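CELL division control protein 6 (Pyrobaculum aerophilum, PDB 1FNN) binds ADP and probably binds and hydrolyses ATP as an AAA+ protein, and is thought to take part in regulating the initiation of DNA replication. Local coordinates at residues Q334-S337 against Y338-L342; K269-K272 against E273-G277; P139-L142 against S143-R147. All coordinates share one frame; numbering follows the deposited sequence.

From the N terminus, contact 3 (139-142 with 143-147) comes first, a helical turn in the AAA domain whose side chains reach helices 87-97, 109-122 and 177-183. Contact 2 (269-272 with 273-277) follows at the C-terminal end of helix 264-274, which it joins to helices 217-227 and 240-256. Contact 1 (334-337 with 338-342) lies last, in helix 332-344 of the winged-helix domain, against helices 288-304 and 311-324. Each closes only a turn between adjoining segments, and the three run in series without nesting or crossing. Centres of contacts 1 and 2 are 24 Å apart; those of contacts 1 and 3, on opposite sides of the chain's centre, are 52 Å apart.

Contact 1 of 3, residues Q334-S337 against Y338-L342; sequences QLWS and YLNDL
With CG anti to the carbonyl carbon in both Gln-334 and Tyr-338 (chi1 -67° in the latter), the two side chains leave the helix in the same direction and run alongside each other, amide and ring planes 60° apart. The backbone carbonyl of Gln-334 meets Tyr-338 twice: it accepts a hydrogen bond from Tyr-338 N at 3.0 Å, and the same Gln-334 O lies 3.4 Å above the plane of the Tyr-338 ring, against one face and displaced toward its rim. At the edge of that ring, near its plane, Leu-335 CD2 comes to 3.9 Å from Tyr-338 CD1. The Tyr-338 side chain also touches His-289 and Glu-290 of helix 288-304. The amide of Gln-334 is held from outside, where its OE1 takes a hydrogen bond from Arg-330. Replacing Tyr-338 by an alanine would probably strip Leu-335 CD2 of its aromatic neighbour and open a gap beside His-289 and Glu-290. One turn after Trp-336, Asn-340 brings ND2 over one face of the indole, 3.5 Å from CZ3 of Trp-336 and toward the rim, with the amide plane 68° from the ring plane. Trp-336 also meets the ring of Phe-311. Backbone bonds continue the i to i+4 pattern, Leu-339 N to Leu-335 O measuring 2.8 Å. Leu-335 and Leu-339 pack on Phe-311. Helix 332-344 lies in the C-terminal winged-helix domain, with helices 288-304 and 311-324 against it.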
ATOM      1  N   GLN A 334      34.087 -11.934   6.871  1.00 38.43           N
ATOM      2  CA  GLN A 334      33.988 -10.490   7.010  1.00 40.83           C
ATOM      3  C   GLN A 334      33.037  -9.933   5.926  1.00 37.44           C
ATOM      4  O   GLN A 334      32.245  -9.004   6.186  1.00 37.17           O
ATOM      5  CB  GLN A 334      35.395  -9.890   6.823  1.00 38.47           C
ATOM      6  CG  GLN A 334      36.276 -10.139   8.047  1.00 55.51           C
ATOM      7  CD  GLN A 334      37.343  -9.057   8.199  1.00 59.57           C
ATOM      8  OE1 GLN A 334      37.064  -7.852   8.212  1.00 68.39           O
ATOM      9  NE2 GLN A 334      38.567  -9.502   8.311  1.00 59.23           N
ATOM     10  N   LEU A 335      33.107 -10.457   4.706  1.00 39.41           N
ATOM     11  CA  LEU A 335      32.213  -9.876   3.661  1.00 38.94           C
ATOM     12  C   LEU A 335      30.738 -10.073   4.003  1.00 39.99           C
ATOM     13  O   LEU A 335      29.801  -9.332   3.692  1.00 38.75           O
ATOM     14  CB  LEU A 335      32.603 -10.463   2.310  1.00 38.62           C
ATOM     15  CG  LEU A 335      34.074 -10.203   1.890  1.00 34.86           C
ATOM     16  CD1 LEU A 335      34.352 -10.698   0.490  1.00 37.66           C
ATOM     17  CD2 LEU A 335      34.356  -8.723   2.038  1.00 34.39           C
ATOM     18  N   TRP A 336      30.476 -11.246   4.560  1.00 42.21           N
ATOM     19  CA  TRP A 336      29.181 -11.655   5.080  1.00 41.16           C
ATOM     20  C   TRP A 336      28.613 -10.711   6.089  1.00 41.50           C
ATOM     21  O   TRP A 336      27.433 -10.301   5.995  1.00 36.75           O
ATOM     22  CB  TRP A 336      29.369 -13.112   5.564  1.00 56.66           C
ATOM     23  CG  TRP A 336      28.053 -13.763   5.275  1.00 73.76           C
ATOM     24  CD1 TRP A 336      27.585 -14.172   4.061  1.00 80.94           C
ATOM     25  CD2 TRP A 336      27.048 -14.057   6.244  1.00 83.62           C
ATOM     26  NE1 TRP A 336      26.331 -14.713   4.210  1.00 89.89           N
ATOM     27  CE2 TRP A 336      25.981 -14.656   5.543  1.00 88.90           C
ATOM     28  CE3 TRP A 336      26.952 -13.874   7.623  1.00 85.54           C
ATOM     29  CZ2 TRP A 336      24.820 -15.076   6.184  1.00 91.43           C
ATOM     30  CZ3 TRP A 336      25.800 -14.292   8.258  1.00 93.24           C
ATOM     31  CH2 TRP A 336      24.753 -14.886   7.535  1.00 94.63           C
ATOM     32  N   SER A 337      29.404 -10.219   7.057  1.00 40.45           N
ATOM     33  CA  SER A 337      28.907  -9.213   7.975  1.00 39.43           C
ATOM     34  C   SER A 337      28.714  -7.887   7.245  1.00 35.38           C
ATOM     35  O   SER A 337      27.852  -7.160   7.712  1.00 39.47           O
ATOM     36  CB  SER A 337      29.858  -8.913   9.168  1.00 44.62           C
ATOM     37  OG  SER A 337      30.396 -10.206   9.501  1.00 58.21           O
ATOM     38  N   TYR A 338      29.584  -7.528   6.306  1.00 34.08           N
ATOM     39  CA  TYR A 338      29.318  -6.271   5.599  1.00 33.87           C
ATOM     40  C   TYR A 338      27.972  -6.399   4.863  1.00 35.58           C
ATOM     41  O   TYR A 338      27.254  -5.414   4.825  1.00 33.91           O
ATOM     42  CB  TYR A 338      30.393  -5.972   4.564  1.00 33.93           C
ATOM     43  CG  TYR A 338      31.783  -5.673   5.155  1.00 32.32           C
ATOM     44  CD1 TYR A 338      32.883  -6.063   4.427  1.00 34.80           C
ATOM     45  CD2 TYR A 338      31.949  -5.042   6.368  1.00 35.69           C
ATOM     46  CE1 TYR A 338      34.176  -5.823   4.903  1.00 39.99           C
ATOM     47  CE2 TYR A 338      33.241  -4.793   6.859  1.00 40.70           C
ATOM     48  CZ  TYR A 338      34.324  -5.186   6.122  1.00 39.67           C
ATOM     49  OH  TYR A 338      35.615  -4.955   6.584  1.00 39.92           O
ATOM     50  N   LEU A 339      27.743  -7.553   4.217  1.00 37.19           N
ATOM     51  CA  LEU A 339      26.451  -7.688   3.509  1.00 38.80           C
ATOM     52  C   LEU A 339      25.262  -7.577   4.450  1.00 40.73           C
ATOM     53  O   LEU A 339      24.259  -6.904   4.148  1.00 38.78           O
ATOM     54  CB  LEU A 339      26.370  -9.034   2.779  1.00 38.21           C
ATOM     55  CG  LEU A 339      25.052  -9.198   1.970  1.00 37.93           C
ATOM     56  CD1 LEU A 339      24.951  -8.090   0.921  1.00 35.23           C
ATOM     57  CD2 LEU A 339      25.092 -10.578   1.371  1.00 39.59           C
ATOM     58  N   ASN A 340      25.368  -8.217   5.624  1.00 40.56           N
ATOM     59  CA  ASN A 340      24.349  -8.058   6.652  1.00 39.22           C
ATOM     60  C   ASN A 340      24.073  -6.616   7.027  1.00 41.42           C
ATOM     61  O   ASN A 340      22.922  -6.255   7.248  1.00 39.72           O
ATOM     62  CB  ASN A 340      24.833  -8.735   7.943  1.00 49.29           C
ATOM     63  CG  ASN A 340      23.936  -9.939   8.152  1.00 60.35           C
ATOM     64  OD1 ASN A 340      22.820  -9.679   8.610  1.00 60.99           O
ATOM     65  ND2 ASN A 340      24.506 -11.079   7.801  1.00 64.11           N
ATOM     66  N   ASP A 341      25.153  -5.833   7.213  1.00 37.46           N
ATOM     67  CA  ASP A 341      24.981  -4.418   7.557  1.00 38.95           C
ATOM     68  C   ASP A 341      24.343  -3.630   6.425  1.00 37.33           C
ATOM     69  O   ASP A 341      23.441  -2.786   6.606  1.00 36.09           O
ATOM     70  CB  ASP A 341      26.369  -3.831   7.953  1.00 36.50           C
ATOM     71  CG  ASP A 341      26.275  -2.402   8.400  1.00 39.32           C
ATOM     72  OD1 ASP A 341      25.668  -2.075   9.442  1.00 39.89           O
ATOM     73  OD2 ASP A 341      26.807  -1.484   7.734  1.00 37.22           O
ATOM     74  N   LEU A 342      24.785  -3.846   5.189  1.00 34.03           N
ATOM     75  CA  LEU A 342      24.188  -3.114   4.041  1.00 34.67           C
ATOM     76  C   LEU A 342      22.706  -3.492   3.914  1.00 37.04           C
ATOM     77  O   LEU A 342      21.864  -2.608   3.700  1.00 37.52           O
ATOM     78  CB  LEU A 342      24.941  -3.507   2.764  1.00 31.50           C
ATOM     79  CG  LEU A 342      26.396  -3.030   2.634  1.00 31.27           C
ATOM     80  CD1 LEU A 342      27.043  -3.738   1.426  1.00 29.23           C
ATOM     81  CD2 LEU A 342      26.490  -1.496   2.465  1.00 28.05           C
TER

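Contact 2 of 3, residues K269-K272 against E273-G277; sequences KSSK and EVLFG
This contact is the C-terminal end of helix 264-274, which packs on helices 217-227 and 240-256 of the AAA+ lid. Ser-271 O takes the bond that ends the helix, from Leu-275 N at 2.7 Å, Leu-275 being the first residue to leave helical backbone angles. The donor stands nearly on the line of the carbonyl (C=O...N angle 174°), yet the hydrogen bond is bent at the hydrogen, N-H...O 130°. Glu-273 N bonds to Lys-269 O at 3.3 Å and more weakly to Ser-270 O. Val-274 N, by contrast, has two weak bonds, to Ser-270 O and Ser-271 O, so each N-H is divided between the carbonyls three and four residues back. Beside these bonds the side chains of Ser-271 and Leu-275 meet. With Ser-271 OG trans to its own N (chi1 174°), the hydroxyl approaches Leu-275 CD1 to 3.3 Å and also bonds a water at 2.9 Å from Ser-271 OG. The same water lies 3.3 Å from Phe-276 O, a bond only probable because it has other acceptors to choose from, and may bridge the last turn to the departing chain. Ile-226 touches both Ser-271 and Leu-275, while Val-274 rests on Leu-242, Asp-245 and Arg-249. Lys-272 sends NZ to a salt bridge with Glu-371. Such bonding is characteristic of a helix C-terminus where alpha-helical bonds give way to 3-10-like ones before the chain turns extended.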
ATOM      1  N   LYS A 269      15.344   3.546 -11.401  1.00 34.10           N
ATOM      2  CA  LYS A 269      14.933   4.916 -11.705  1.00 36.68           C
ATOM      3  C   LYS A 269      13.486   5.132 -11.238  1.00 37.89           C
ATOM      4  O   LYS A 269      13.251   6.182 -10.650  1.00 37.18           O
ATOM      5  CB  LYS A 269      15.059   5.259 -13.194  1.00 49.03           C
ATOM      6  CG  LYS A 269      16.250   4.557 -13.830  1.00 64.92           C
ATOM      7  CD  LYS A 269      17.128   5.494 -14.666  1.00 74.24           C
ATOM      8  CE  LYS A 269      18.600   5.199 -14.429  1.00 66.82           C
ATOM      9  NZ  LYS A 269      19.474   5.426 -15.605  1.00 76.82           N
ATOM     10  N   SER A 270      12.605   4.151 -11.452  1.00 38.59           N
ATOM     11  CA  SER A 270      11.194   4.363 -11.013  1.00 37.07           C
ATOM     12  C   SER A 270      11.097   4.451  -9.501  1.00 40.89           C
ATOM     13  O   SER A 270      10.493   5.362  -8.921  1.00 36.85           O
ATOM     14  CB  SER A 270      10.332   3.222 -11.601  1.00 36.36           C
ATOM     15  OG  SER A 270      10.348   3.357 -13.060  1.00 33.50           O
ATOM     16  N   SER A 271      11.802   3.528  -8.802  1.00 39.04           N
ATOM     17  CA  SER A 271      11.880   3.566  -7.363  1.00 40.44           C
ATOM     18  C   SER A 271      12.351   4.903  -6.862  1.00 38.28           C
ATOM     19  O   SER A 271      11.786   5.495  -5.915  1.00 38.49           O
ATOM     20  CB  SER A 271      12.792   2.434  -6.811  1.00 42.05           C
ATOM     21  OG  SER A 271      12.894   2.695  -5.399  1.00 50.78           O
ATOM     22  N   LYS A 272      13.355   5.505  -7.517  1.00 43.69           N
ATOM     23  CA  LYS A 272      13.848   6.805  -7.020  1.00 46.95           C
ATOM     24  C   LYS A 272      12.881   7.937  -7.207  1.00 46.97           C
ATOM     25  O   LYS A 272      12.884   8.919  -6.452  1.00 44.80           O
ATOM     26  CB  LYS A 272      15.231   7.090  -7.621  1.00 58.71           C
ATOM     27  CG  LYS A 272      16.182   7.710  -6.605  1.00 63.14           C
ATOM     28  CD  LYS A 272      17.478   8.137  -7.279  1.00 77.20           C
ATOM     29  CE  LYS A 272      18.229   9.146  -6.418  1.00 77.92           C
ATOM     30  NZ  LYS A 272      19.524   9.518  -7.071  1.00 82.88           N
ATOM     31  N   GLU A 273      11.943   7.864  -8.184  1.00 48.20           N
ATOM     32  CA  GLU A 273      10.945   8.914  -8.304  1.00 45.74           C
ATOM     33  C   GLU A 273       9.934   8.884  -7.181  1.00 45.54           C
ATOM     34  O   GLU A 273       9.338   9.928  -6.883  1.00 51.97           O
ATOM     35  CB  GLU A 273      10.187   8.779  -9.648  1.00 50.53           C
ATOM     36  CG  GLU A 273      11.095   9.110 -10.820  1.00 57.20           C
ATOM     37  CD  GLU A 273      11.072  10.573 -11.193  1.00 64.39           C
ATOM     38  OE1 GLU A 273      10.648  11.440 -10.408  1.00 66.94           O
ATOM     39  OE2 GLU A 273      11.497  10.881 -12.328  1.00 78.99           O
ATOM     40  N   VAL A 274       9.639   7.723  -6.598  1.00 44.52           N
ATOM     41  CA  VAL A 274       8.653   7.648  -5.539  1.00 45.37           C
ATOM     42  C   VAL A 274       9.213   7.346  -4.147  1.00 53.55           C
ATOM     43  O   VAL A 274       8.409   7.242  -3.207  1.00 51.87           O
ATOM     44  CB  VAL A 274       7.597   6.569  -5.842  1.00 45.48           C
ATOM     45  CG1 VAL A 274       6.842   6.984  -7.123  1.00 50.24           C
ATOM     46  CG2 VAL A 274       8.204   5.201  -6.031  1.00 39.93           C
ATOM     47  N   LEU A 275      10.506   7.009  -4.056  1.00 51.35           N
ATOM     48  CA  LEU A 275      11.036   6.650  -2.730  1.00 55.38           C
ATOM     49  C   LEU A 275      12.288   7.457  -2.399  1.00 55.96           C
ATOM     50  O   LEU A 275      13.023   7.773  -3.344  1.00 55.47           O
ATOM     51  CB  LEU A 275      11.472   5.185  -2.670  1.00 50.68           C
ATOM     52  CG  LEU A 275      10.379   4.132  -2.643  1.00 47.29           C
ATOM     53  CD1 LEU A 275      10.932   2.733  -2.684  1.00 48.36           C
ATOM     54  CD2 LEU A 275       9.508   4.323  -1.397  1.00 55.58           C
ATOM     55  N   PHE A 276      12.627   7.528  -1.122  1.00 59.93           N
ATOM     56  CA  PHE A 276      13.978   7.975  -0.763  1.00 69.03           C
ATOM     57  C   PHE A 276      14.996   7.003  -1.382  1.00 67.93           C
ATOM     58  O   PHE A 276      14.867   5.791  -1.184  1.00 70.35           O
ATOM     59  CB  PHE A 276      14.242   7.916   0.730  1.00 81.70           C
ATOM     60  CG  PHE A 276      13.634   8.914   1.655  1.00 89.66           C
ATOM     61  CD1 PHE A 276      12.447   8.647   2.320  1.00 92.73           C
ATOM     62  CD2 PHE A 276      14.256  10.136   1.869  1.00 93.48           C
ATOM     63  CE1 PHE A 276      11.893   9.578   3.176  1.00 94.17           C
ATOM     64  CE2 PHE A 276      13.703  11.071   2.727  1.00 95.01           C
ATOM     65  CZ  PHE A 276      12.520  10.791   3.380  1.00 94.27           C
ATOM     66  N   GLY A 277      15.966   7.526  -2.116  1.00 70.28           N
ATOM     67  CA  GLY A 277      17.012   6.643  -2.658  1.00 65.68           C
ATOM     68  C   GLY A 277      18.014   6.343  -1.546  1.00 62.38           C
ATOM     69  O   GLY A 277      17.633   6.206  -0.383  1.00 63.13           O
TER
HETATM   70  O   HOH W   1      14.513   4.770  -4.277  1.00 44.27           O

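Contact 3 of 3, residues P139-L142 against S143-R147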
ATOM      1  N   PRO A 139     -13.380  14.049  15.650  1.00 59.66           N
ATOM      2  CA  PRO A 139     -14.025  12.987  16.408  1.00 58.10           C
ATOM      3  C   PRO A 139     -15.508  13.190  16.625  1.00 57.42           C
ATOM      4  O   PRO A 139     -16.286  12.230  16.553  1.00 56.35           O
ATOM      5  CB  PRO A 139     -13.213  12.985  17.703  1.00 60.62           C
ATOM      6  CG  PRO A 139     -11.840  13.407  17.292  1.00 59.89           C
ATOM      7  CD  PRO A 139     -12.060  14.427  16.204  1.00 60.37           C
ATOM      8  N   ASP A 140     -16.006  14.408  16.794  1.00 56.03           N
ATOM      9  CA  ASP A 140     -17.413  14.706  16.987  1.00 57.77           C
ATOM     10  C   ASP A 140     -18.270  14.374  15.765  1.00 55.22           C
ATOM     11  O   ASP A 140     -19.420  13.957  15.887  1.00 54.83           O
ATOM     12  CB  ASP A 140     -17.592  16.167  17.410  1.00 68.89           C
ATOM     13  CG  ASP A 140     -17.817  17.175  16.311  1.00 80.26           C
ATOM     14  OD1 ASP A 140     -17.637  16.866  15.113  1.00 87.14           O
ATOM     15  OD2 ASP A 140     -18.188  18.334  16.612  1.00 87.68           O
ATOM     16  N   ILE A 141     -17.728  14.550  14.571  1.00 52.47           N
ATOM     17  CA  ILE A 141     -18.395  14.140  13.343  1.00 53.87           C
ATOM     18  C   ILE A 141     -18.509  12.626  13.293  1.00 51.14           C
ATOM     19  O   ILE A 141     -19.580  12.077  13.020  1.00 47.39           O
ATOM     20  CB  ILE A 141     -17.602  14.636  12.113  1.00 60.63           C
ATOM     21  CG1 ILE A 141     -17.644  16.165  12.120  1.00 60.96           C
ATOM     22  CG2 ILE A 141     -18.160  14.058  10.823  1.00 61.09           C
ATOM     23  CD1 ILE A 141     -16.926  16.800  10.949  1.00 70.00           C
ATOM     24  N   LEU A 142     -17.366  11.972  13.534  1.00 50.14           N
ATOM     25  CA  LEU A 142     -17.362  10.509  13.560  1.00 51.77           C
ATOM     26  C   LEU A 142     -18.400   9.985  14.543  1.00 50.46           C
ATOM     27  O   LEU A 142     -19.156   9.072  14.201  1.00 47.87           O
ATOM     28  CB  LEU A 142     -15.970   9.984  13.890  1.00 58.56           C
ATOM     29  CG  LEU A 142     -15.311   8.919  13.031  1.00 59.99           C
ATOM     30  CD1 LEU A 142     -14.239   8.169  13.813  1.00 58.20           C
ATOM     31  CD2 LEU A 142     -16.284   7.910  12.444  1.00 62.10           C
ATOM     32  N   SER A 143     -18.441  10.527  15.776  1.00 50.00           N
ATOM     33  CA  SER A 143     -19.467  10.108  16.729  1.00 50.48           C
ATOM     34  C   SER A 143     -20.884  10.343  16.244  1.00 47.48           C
ATOM     35  O   SER A 143     -21.785   9.522  16.467  1.00 49.29           O
ATOM     36  CB  SER A 143     -19.268  10.823  18.087  1.00 55.82           C
ATOM     37  OG  SER A 143     -17.918  10.513  18.455  1.00 68.31           O
ATOM     38  N   THR A 144     -21.164  11.533  15.711  1.00 46.41           N
ATOM     39  CA  THR A 144     -22.502  11.745  15.138  1.00 48.86           C
ATOM     40  C   THR A 144     -22.882  10.575  14.238  1.00 46.13           C
ATOM     41  O   THR A 144     -23.947   9.996  14.457  1.00 47.76           O
ATOM     42  CB  THR A 144     -22.554  13.058  14.355  1.00 50.75           C
ATOM     43  OG1 THR A 144     -22.335  14.107  15.308  1.00 55.78           O
ATOM     44  CG2 THR A 144     -23.906  13.244  13.675  1.00 52.07           C
ATOM     45  N   PHE A 145     -22.052  10.208  13.255  1.00 44.42           N
ATOM     46  CA  PHE A 145     -22.475   9.132  12.342  1.00 44.61           C
ATOM     47  C   PHE A 145     -22.503   7.780  12.989  1.00 43.16           C
ATOM     48  O   PHE A 145     -23.454   7.003  12.797  1.00 46.03           O
ATOM     49  CB  PHE A 145     -21.598   9.146  11.069  1.00 42.16           C
ATOM     50  CG  PHE A 145     -21.969  10.372  10.260  1.00 41.73           C
ATOM     51  CD1 PHE A 145     -21.173  11.483  10.231  1.00 52.27           C
ATOM     52  CD2 PHE A 145     -23.151  10.372   9.530  1.00 50.15           C
ATOM     53  CE1 PHE A 145     -21.516  12.595   9.497  1.00 49.85           C
ATOM     54  CE2 PHE A 145     -23.501  11.484   8.792  1.00 38.89           C
ATOM     55  CZ  PHE A 145     -22.688  12.594   8.774  1.00 50.27           C
ATOM     56  N   ILE A 146     -21.554   7.511  13.888  1.00 42.02           N
ATOM     57  CA  ILE A 146     -21.582   6.269  14.646  1.00 42.81           C
ATOM     58  C   ILE A 146     -22.867   6.111  15.429  1.00 46.53           C
ATOM     59  O   ILE A 146     -23.407   5.001  15.443  1.00 48.52           O
ATOM     60  CB  ILE A 146     -20.379   6.182  15.632  1.00 42.51           C
ATOM     61  CG1 ILE A 146     -19.103   5.998  14.804  1.00 47.30           C
ATOM     62  CG2 ILE A 146     -20.581   5.033  16.610  1.00 47.85           C
ATOM     63  CD1 ILE A 146     -17.802   6.317  15.529  1.00 48.51           C
ATOM     64  N   ARG A 147     -23.368   7.168  16.052  1.00 48.97           N
ATOM     65  CA  ARG A 147     -24.559   7.085  16.887  1.00 52.55           C
ATOM     66  C   ARG A 147     -25.861   7.027  16.107  1.00 52.78           C
ATOM     67  O   ARG A 147     -26.783   6.323  16.537  1.00 51.39           O
ATOM     68  CB  ARG A 147     -24.615   8.284  17.857  1.00 60.61           C
ATOM     69  CG  ARG A 147     -23.585   8.137  18.970  1.00 72.56           C
ATOM     70  CD  ARG A 147     -23.334   9.422  19.755  1.00 79.00           C
ATOM     71  NE  ARG A 147     -23.143   9.061  21.146  1.00 93.19           N
ATOM     72  CZ  ARG A 147     -22.952   9.698  22.273  1.00 98.28           C
ATOM     73  NH1 ARG A 147     -22.885  11.019  22.371  1.00101.51           N
ATOM     74  NH2 ARG A 147     -22.818   8.969  23.383  1.00103.80           N
TER
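Ser-143 meets Pro-139 one turn back: Ser-143 N donates to Pro-139 O at 2.9 Å in a nearly straight bond, N-H...O angle 169°. Its hydroxyl also lies close to that carbonyl, but Asp-176 is a second partner for Ser-143 OG and the proton's destination is not settled. At Thr-144 the carbonyl of Asp-140 is gripped twice. Thr-144 N and Thr-144 OG1 each donate a hydrogen bond of 3.0 Å to Asp-140 O, and they arrive from opposite faces of the carbonyl plane. The hydroxyl gets there because OG1 is anti to the carbonyl carbon of Thr-144 (chi1 -64°), which folds it back along the helix. The carboxylate of Asp-140 turns to Arg-109 of helix 109-122 in a salt bridge. All of this belongs to the first turns of helix 139-148, in the AAA domain, a P-loop NTPase fold with a parallel sheet; the helix follows strand 127-132, which ends at Asp-132, seen as a magnesium ligand in a structure of this protein, though no magnesium sits on it in this chain. Phe-145 carries the apolar side. Its ring runs alongside Ile-141, with Ile-141 CG2 lying in the ring plane at the edge, 3.9 Å from Phe-145 CE1. Both side chains pack on Ile-90 of helix 87-97, and Phe-145 reaches Ile-94 as well. Ile-146 closes the next turn, Ile-146 N bonding to Leu-142 O at 2.9 Å. Its CG1 stands beside the backbone N (chi1 -70°), bringing the end toward Leu-142, where the side chains cross with Ile-146 CD1 3.8 Å from Leu-142 CD2. Leu-175 touches both.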